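Local coordinates for single-stranded DNA-binding protein WHY3, chloroplastic (Arabidopsis thaliana, PDB 4KOQ) that binds single-stranded DNA in chloroplasts and nucleus, guarding the plastid genome against illegitimate recombination and repressing transcription of a kinesin gene, at residues Glu110-Pro113 against Asp114-Arg118; Ala145-Ile148 against Ser149-Phe153. All coordinates share one frame; numbering follows the deposited sequence.

Contact 1. Residues Glu110-Pro113 against Asp114-Arg118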
loop_
_atom_site.group_PDB
_atom_site.type_symbol
_atom_site.label_atom_id
_atom_site.label_comp_id
_atom_site.label_asym_id
_atom_site.label_seq_id
_atom_site.Cartn_x
_atom_site.Cartn_y
_atom_site.Cartn_z
ATOM N N GLU A 110 18.478 15.426 -4.646
ATOM C CA GLU A 110 19.359 15.690 -3.527
ATOM C C GLU A 110 18.579 16.092 -2.301
ATOM O O GLU A 110 17.514 16.681 -2.399
ATOM C CB GLU A 110 20.282 16.863 -3.862
ATOM C CG GLU A 110 21.372 16.580 -4.830
ATOM C CD GLU A 110 22.101 17.861 -5.228
ATOM O OE1 GLU A 110 21.419 18.889 -5.431
ATOM O OE2 GLU A 110 23.345 17.840 -5.338
ATOM N N PRO A 111 19.131 15.806 -1.121
ATOM C CA PRO A 111 18.506 16.235 0.121
ATOM C C PRO A 111 18.694 17.731 0.265
ATOM O O PRO A 111 19.704 18.239 -0.217
ATOM C CB PRO A 111 19.304 15.469 1.197
ATOM C CG PRO A 111 20.610 15.173 0.567
ATOM C CD PRO A 111 20.373 15.034 -0.895
ATOM N N LEU A 112 17.716 18.434 0.829
ATOM C CA LEU A 112 17.923 19.844 1.155
ATOM C C LEU A 112 18.692 19.897 2.473
ATOM O O LEU A 112 18.419 19.111 3.384
ATOM C CB LEU A 112 16.601 20.610 1.240
ATOM C CG LEU A 112 15.891 20.795 -0.100
ATOM C CD1 LEU A 112 14.483 21.315 0.124
ATOM C CD2 LEU A 112 16.654 21.714 -1.014
ATOM N N PRO A 113 19.665 20.819 2.561
ATOM C CA PRO A 113 20.754 20.820 3.547
ATOM C C PRO A 113 20.259 20.925 4.980
ATOM O O PRO A 113 21.023 20.652 5.910
ATOM C CB PRO A 113 21.559 22.065 3.177
ATOM C CG PRO A 113 20.562 22.974 2.565
ATOM C CD PRO A 113 19.634 22.075 1.792
ATOM N N ASP A 114 18.998 21.303 5.157
ATOM C CA ASP A 114 18.436 21.435 6.494
ATOM C C ASP A 114 17.398 20.365 6.817
ATOM O O ASP A 114 16.735 20.449 7.851
ATOM C CB ASP A 114 17.830 22.827 6.675
ATOM C CG ASP A 114 16.900 23.200 5.548
ATOM O OD1 ASP A 114 16.490 22.287 4.793
ATOM O OD2 ASP A 114 16.576 24.400 5.420
ATOM N N GLY A 115 17.256 19.360 5.950
ATOM C CA GLY A 115 16.354 18.235 6.220
ATOM C C GLY A 115 14.902 18.475 5.812
ATOM O O GLY A 115 14.007 17.666 6.092
ATOM N N SER A 116 14.672 19.592 5.140
ATOM C CA SER A 116 13.326 20.065 4.878
ATOM C C SER A 116 12.765 19.551 3.548
ATOM O O SER A 116 11.728 20.024 3.098
ATOM C CB SER A 116 13.348 21.581 4.824
ATOM O OG SER A 116 14.292 21.988 3.855
ATOM N N GLY A 117 13.424 18.596 2.909
ATOM C CA GLY A 117 12.882 18.094 1.648
ATOM C C GLY A 117 13.938 17.744 0.640
ATOM O O GLY A 117 15.042 17.340 1.022
ATOM N N ARG A 118 13.588 17.854 -0.641
ATOM C CA ARG A 118 14.454 17.381 -1.731
ATOM C C ARG A 118 14.592 18.428 -2.835
ATOM O O ARG A 118 13.691 19.223 -3.088
ATOM C CB ARG A 118 13.916 16.081 -2.337
ATOM C CG ARG A 118 13.793 14.913 -1.357
ATOM C CD ARG A 118 15.076 14.168 -1.232
ATOM N NE ARG A 118 15.006 13.131 -0.226
ATOM C CZ ARG A 118 16.027 12.369 0.131
ATOM N NH1 ARG A 118 17.214 12.545 -0.413
ATOM N NH2 ARG A 118 15.859 11.462 1.073
#
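L112 and G117 face each other at the mouth of a beta-hairpin loop, joined by a bond of 2.9 Å from L112 N to G117 O. The leucine side chain then folds over the returning strand: chi1 of -69° sets CG anti to the carbonyl carbon, and CD1 comes to 3.6 Å from G117 C. G117 has a backbone conformation (phi 144°, psi -151°) that only glycine takes easily, and L112 CD1 lies close against it. On the loop side, S116 OG lies 3.8 Å from L112 CB, so the leucine is flanked by a hydroxyl as well as by backbone.

One step further along the strands, P111 and R118 form an antiparallel non-hydrogen-bonded pair whose side chains diverge. Even so, the arginine, bent at chi2, brings NH1 obliquely to within 3.9 Å of P111 CB. Beside this pair, R118 CA makes a CA-H...O contact of 3.2 Å with E110 O.

The reversal itself is a type I turn from L112 to G115, closed by G115 N giving to L112 O at 2.8 Å. D114 reaches past G115: its OD1 accepts a bond of 3.3 Å from S116 N, two residues on, which makes an Asx turn. S116 OG is modelled even closer to the same oxygen, doubtfully short for a bond.

Around this exposed loop, L112 and E110 rest on F119 of the same hairpin, while E110 also pairs with K108. The R118 guanidinium is anchored by the backbone carbonyls of G82 and E85, between helix 72-79 and strand 87-91. The turn thus links the two middle strands, 103-111 and 117-126, of a four-stranded antiparallel sheet.

Contact 2. Residues Ala145-Ile148 against Ser149-Phe153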
loop_
_atom_site.group_PDB
_atom_site.type_symbol
_atom_site.label_atom_id
_atom_site.label_comp_id
_atom_site.label_asym_id
_atom_site.label_seq_id
_atom_site.Cartn_x
_atom_site.Cartn_y
_atom_site.Cartn_z
ATOM N N ALA A 145 6.668 13.177 0.320
ATOM C CA ALA A 145 5.897 12.060 0.877
ATOM C C ALA A 145 4.696 11.654 -0.002
ATOM O O ALA A 145 4.353 10.454 -0.093
ATOM C CB ALA A 145 5.389 12.393 2.340
ATOM N N VAL A 146 4.067 12.646 -0.610
ATOM C CA VAL A 146 2.984 12.425 -1.555
ATOM C C VAL A 146 3.559 11.607 -2.717
ATOM O O VAL A 146 2.957 10.622 -3.151
ATOM C CB VAL A 146 2.414 13.720 -2.085
ATOM C CG1 VAL A 146 1.393 13.475 -3.219
ATOM C CG2 VAL A 146 1.720 14.490 -0.961
ATOM N N LEU A 147 4.702 12.037 -3.244
ATOM C CA LEU A 147 5.364 11.241 -4.321
ATOM C C LEU A 147 5.692 9.820 -3.923
ATOM O O LEU A 147 5.415 8.870 -4.678
ATOM C CB LEU A 147 6.629 11.946 -4.841
ATOM C CG LEU A 147 6.442 13.343 -5.396
ATOM C CD1 LEU A 147 7.747 13.941 -5.966
ATOM C CD2 LEU A 147 5.339 13.383 -6.444
ATOM N N ILE A 148 6.286 9.634 -2.755
ATOM C CA ILE A 148 6.542 8.277 -2.287
ATOM C C ILE A 148 5.277 7.422 -2.241
ATOM O O ILE A 148 5.280 6.258 -2.690
ATOM C CB ILE A 148 7.256 8.248 -0.914
ATOM C CG1 ILE A 148 8.631 8.902 -0.986
ATOM C CG2 ILE A 148 7.414 6.812 -0.432
ATOM C CD1 ILE A 148 9.236 9.109 0.400
ATOM N N SER A 149 4.193 7.963 -1.692
ATOM C CA SER A 149 2.949 7.217 -1.668
ATOM C C SER A 149 2.448 6.885 -3.076
ATOM O O SER A 149 2.096 5.731 -3.362
ATOM C CB SER A 149 1.892 7.958 -0.841
ATOM O OG SER A 149 0.576 7.432 -0.992
ATOM N N ALA A 150 2.443 7.891 -3.975
ATOM C CA ALA A 150 1.969 7.707 -5.336
ATOM C C ALA A 150 2.866 6.729 -6.108
ATOM O O ALA A 150 2.369 5.927 -6.892
ATOM C CB ALA A 150 1.920 9.056 -6.073
ATOM N N PHE A 151 4.182 6.815 -5.881
ATOM C CA PHE A 151 5.152 5.947 -6.563
ATOM C C PHE A 151 4.999 4.482 -6.107
ATOM O O PHE A 151 5.011 3.536 -6.927
ATOM C CB PHE A 151 6.610 6.401 -6.306
ATOM C CG PHE A 151 7.015 7.704 -6.968
ATOM C CD1 PHE A 151 6.153 8.417 -7.775
ATOM C CD2 PHE A 151 8.296 8.198 -6.793
ATOM C CE1 PHE A 151 6.553 9.600 -8.374
ATOM C CE2 PHE A 151 8.681 9.398 -7.401
ATOM C CZ PHE A 151 7.825 10.072 -8.173
ATOM N N ASN A 152 4.875 4.274 -4.808
ATOM C CA ASN A 152 4.621 2.919 -4.310
ATOM C C ASN A 152 3.294 2.365 -4.818
ATOM O O ASN A 152 3.180 1.181 -5.144
ATOM C CB ASN A 152 4.699 2.867 -2.790
ATOM C CG ASN A 152 6.094 2.655 -2.301
ATOM O OD1 ASN A 152 6.816 1.814 -2.826
ATOM N ND2 ASN A 152 6.496 3.417 -1.283
ATOM N N PHE A 153 2.279 3.203 -4.891
ATOM C CA PHE A 153 1.015 2.815 -5.492
ATOM C C PHE A 153 1.171 2.359 -6.948
ATOM O O PHE A 153 0.593 1.344 -7.383
ATOM C CB PHE A 153 0.006 3.950 -5.410
ATOM C CG PHE A 153 -1.165 3.781 -6.310
ATOM C CD1 PHE A 153 -2.251 3.007 -5.904
ATOM C CD2 PHE A 153 -1.205 4.361 -7.560
ATOM C CE1 PHE A 153 -3.323 2.830 -6.729
ATOM C CE2 PHE A 153 -2.303 4.166 -8.392
ATOM C CZ PHE A 153 -3.352 3.395 -7.972
#
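S149 opens the second half of this helical stretch by giving its backbone N-H to A145 O at 3.0 Å, the first of four successive i to i+4 bonds. Its CB packs over the same turn, 3.6 Å from A145 O. A150 repeats the pattern one residue on: its N reaches V146 O at 2.9 Å, and its methyl lies close to that same oxygen.

F151 makes the main side-chain contact. Its N bonds to L147 O at 2.7 Å. A chi1 of -70°, with CG anti to the carbonyl carbon, swings the ring back over the preceding turn, and a chi2 near zero turns one face to L147: the carbonyl oxygen sits over it near CG, while L147 CB makes a CH-pi contact 4.2 Å from the ring centroid, only 17° off the normal. I75, L78 and V79 of helix 72-79 also touch this phenyl group, so an alanine here would probably open a gap between the two helices and deprive L147 CB of the ring face it packs on.

N152 closes the next turn, its backbone N bonding to I148 O with an N-H...O angle of 168°. Its side chain runs alongside that of I148, pointing the same way, and ND2 comes to 3.6 Å from I148 CG2.

S149 packs on N152 of a second subunit, N152 on S149 of a third, and A145, V146 and F153 on G76, V72 and P156 of the second. The arrangement is a regular alpha-helical stretch with i to i+4 side-chain packing, part of the helical core of the Whirly homotetramer.

How the contacts relate
Contact 1 is a surface turn and contact 2 a buried length of helix; their centres lie about 18 Å apart and their nearest atoms about 7 Å, with no touch. They follow in series along the chain: the hairpin of contact 1 is followed by strand 131-140, which leads straight into helix 141-158, the seat of contact 2. Glycines and a carboxylate shape the reversal at residues 110-118, whereas residues 145-153 combine a repeating backbone pattern with an aromatic ring and aliphatic groups. Their surroundings differ too: no other chain of the assembly touches contact 1, while contact 2 meets two further subunits. Contact 2 packs directly on helix 72-79; contact 1 meets the loop that follows it.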